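Local coordinates for Roadblock/LAMTOR2 domain-containing protein (Streptomyces avermitilis, PDB 3LEQ) that is of unknown function but carries a Roadblock/LC7 domain, which in relatives works with small GTPases, so a similar role is possible, at residues Val19-Leu25 and Ala90-Thr96. Residues are numbered along the deposited sequence; the frame is centred on the assembly and turned at random.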
loop_
_atom_site.group_PDB
_atom_site.type_symbol
_atom_site.label_atom_id
_atom_site.label_comp_id
_atom_site.label_asym_id
_atom_site.label_seq_id
_atom_site.Cartn_x
_atom_site.Cartn_y
_atom_site.Cartn_z
ATOM N N VAL A 19 -0.157 -9.069 4.510
ATOM C CA VAL A 19 -0.490 -8.024 3.535
ATOM C C VAL A 19 -1.462 -8.607 2.514
ATOM O O VAL A 19 -1.187 -9.634 1.923
ATOM C CB VAL A 19 0.770 -7.485 2.829
ATOM C CG1 VAL A 19 0.395 -6.532 1.706
ATOM C CG2 VAL A 19 1.682 -6.783 3.818
ATOM N N ASP A 20 -2.619 -7.969 2.356
ATOM C CA ASP A 20 -3.623 -8.402 1.389
ATOM C C ASP A 20 -3.517 -7.700 0.004
ATOM O O ASP A 20 -3.639 -8.356 -1.044
ATOM C CB ASP A 20 -5.018 -8.225 1.979
ATOM C CG ASP A 20 -5.384 -9.311 3.000
ATOM O OD1 ASP A 20 -4.691 -10.360 3.106
ATOM O OD2 ASP A 20 -6.397 -9.112 3.699
ATOM N N HIS A 21 -3.305 -6.383 0.001
ATOM C CA HIS A 21 -3.200 -5.608 -1.239
ATOM C C HIS A 21 -2.222 -4.470 -1.034
ATOM O O HIS A 21 -1.998 -4.048 0.101
ATOM C CB HIS A 21 -4.555 -5.010 -1.677
ATOM C CG HIS A 21 -5.686 -5.992 -1.687
ATOM N ND1 HIS A 21 -5.759 -7.035 -2.586
ATOM C CD2 HIS A 21 -6.793 -6.084 -0.913
ATOM C CE1 HIS A 21 -6.851 -7.742 -2.349
ATOM N NE2 HIS A 21 -7.497 -7.187 -1.338
ATOM N N ALA A 22 -1.668 -3.974 -2.140
ATOM C CA ALA A 22 -0.756 -2.839 -2.138
ATOM C C ALA A 22 -0.890 -1.998 -3.400
ATOM O O ALA A 22 -1.097 -2.531 -4.498
ATOM C CB ALA A 22 0.696 -3.330 -1.971
ATOM N N VAL A 23 -0.777 -0.684 -3.242
ATOM C CA VAL A 23 -0.732 0.232 -4.384
ATOM C C VAL A 23 0.323 1.294 -4.148
ATOM O O VAL A 23 0.707 1.565 -2.994
ATOM C CB VAL A 23 -2.096 0.962 -4.624
ATOM C CG1 VAL A 23 -3.192 -0.020 -4.945
ATOM C CG2 VAL A 23 -2.513 1.819 -3.418
ATOM N N VAL A 24 0.772 1.905 -5.237
ATOM C CA VAL A 24 1.583 3.116 -5.154
ATOM C C VAL A 24 0.811 4.247 -5.869
ATOM O O VAL A 24 0.376 4.092 -7.017
ATOM C CB VAL A 24 2.967 2.930 -5.770
ATOM C CG1 VAL A 24 3.702 4.271 -5.831
ATOM C CG2 VAL A 24 3.777 1.893 -4.972
ATOM N N LEU A 25 0.603 5.346 -5.155
ATOM C CA LEU A 25 -0.177 6.472 -5.665
ATOM C C LEU A 25 0.746 7.661 -5.893
ATOM O O LEU A 25 1.644 7.901 -5.092
ATOM C CB LEU A 25 -1.274 6.846 -4.656
ATOM C CG LEU A 25 -2.141 5.687 -4.123
ATOM C CD1 LEU A 25 -3.074 6.200 -3.027
ATOM C CD2 LEU A 25 -2.956 5.005 -5.259
ATOM N N ALA A 90 5.246 10.159 -4.469
ATOM C CA ALA A 90 4.375 8.985 -4.354
ATOM C C ALA A 90 4.247 8.442 -2.940
ATOM O O ALA A 90 5.104 8.671 -2.088
ATOM C CB ALA A 90 4.869 7.845 -5.289
ATOM N N HIS A 91 3.204 7.660 -2.720
ATOM C CA HIS A 91 2.997 6.976 -1.461
ATOM C C HIS A 91 2.669 5.502 -1.697
ATOM O O HIS A 91 1.931 5.163 -2.630
ATOM C CB HIS A 91 1.848 7.618 -0.678
ATOM C CG HIS A 91 2.214 8.911 -0.029
ATOM N ND1 HIS A 91 2.175 10.116 -0.695
ATOM C CD2 HIS A 91 2.636 9.187 1.229
ATOM C CE1 HIS A 91 2.545 11.080 0.128
ATOM N NE2 HIS A 91 2.828 10.541 1.302
ATOM N N LEU A 92 3.233 4.635 -0.855
ATOM C CA LEU A 92 2.889 3.229 -0.857
ATOM C C LEU A 92 1.736 3.037 0.110
ATOM O O LEU A 92 1.786 3.538 1.272
ATOM C CB LEU A 92 4.104 2.392 -0.379
ATOM C CG LEU A 92 3.862 0.885 -0.160
ATOM C CD1 LEU A 92 3.525 0.176 -1.486
ATOM C CD2 LEU A 92 5.114 0.242 0.507
ATOM N N VAL A 93 0.699 2.318 -0.322
ATOM C CA VAL A 93 -0.457 2.127 0.536
ATOM C C VAL A 93 -0.754 0.644 0.588
ATOM O O VAL A 93 -0.838 -0.003 -0.434
ATOM C CB VAL A 93 -1.714 2.879 0.028
ATOM C CG1 VAL A 93 -2.843 2.747 1.017
ATOM C CG2 VAL A 93 -1.403 4.385 -0.276
ATOM N N VAL A 94 -0.937 0.114 1.783
ATOM C CA VAL A 94 -1.161 -1.315 1.963
ATOM C C VAL A 94 -2.428 -1.550 2.773
ATOM O O VAL A 94 -2.717 -0.764 3.700
ATOM C CB VAL A 94 0.067 -1.960 2.675
ATOM C CG1 VAL A 94 -0.308 -3.232 3.426
ATOM C CG2 VAL A 94 1.190 -2.236 1.660
ATOM N N LEU A 95 -3.149 -2.619 2.442
ATOM C CA LEU A 95 -4.233 -3.147 3.281
ATOM C C LEU A 95 -3.762 -4.472 3.887
ATOM O O LEU A 95 -3.315 -5.375 3.167
ATOM C CB LEU A 95 -5.533 -3.347 2.495
ATOM C CG LEU A 95 -6.308 -2.088 2.076
ATOM C CD1 LEU A 95 -7.445 -2.448 1.140
ATOM C CD2 LEU A 95 -6.835 -1.284 3.295
ATOM N N THR A 96 -3.854 -4.580 5.211
ATOM C CA THR A 96 -3.533 -5.830 5.905
ATOM C C THR A 96 -4.786 -6.656 6.220
ATOM O O THR A 96 -5.909 -6.140 6.206
ATOM C CB THR A 96 -2.819 -5.573 7.243
ATOM O OG1 THR A 96 -3.790 -5.233 8.243
ATOM C CG2 THR A 96 -1.767 -4.453 7.109
#
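Val23 and Val93 face each other as a hydrogen-bonded pair in the antiparallel sheet of the Roadblock/LC7 domain. Their side chains lie side by side and point the same way, with Val23 CG2 3.7 Å from Val93 CB. Strand 90-96 is the central one of five, and 19-25 runs antiparallel beside it. Helices pack on both faces of the sheet.

On the face of Val23, Leu25 reaches diagonally to Val93. Leu25 CG stands anti to its carbonyl carbon (chi1 -49°), and CD1 comes within 3.7 Å of Val93 CG2. Helix 40-55 packs here, with Leu46 on Val93 and Ala47 and Ala50 on Leu25. Farther along this face, Leu95 CD1 meets the edge of the His21 ring, near the ring plane. That ring also stacks on Phe38.

The other face carries Val19, Ala22, Val24, Leu92 and Val94. Leu92 meets Leu9 of helix 4-15 and Met109 and Leu112 of helix 102-115, and Val24 also touches Leu9. Leu92 CG extends anti to the backbone N (chi1 173°). Its CD1 leans over the neighbouring strand, 3.5 Å from Val23 O and 3.9 Å from Val24 CG2. The other branch of Val24, CG1, touches Ala90 CB.

Between the faces, Val23 and Val93 exchange two nearly straight backbone bonds, and Leu25 and His91 form a second pair, the bond from His91 N being more bent. The ladder changes step at a classic beta bulge, where Asp20 and His21 both face Leu95. The carbonyl there receives two N-H groups. Asp20 N lies in the plane of the Leu95 carbonyl, 2.8 Å from O, while His21 N makes a weak bond of 3.3 Å to the same Leu95 O.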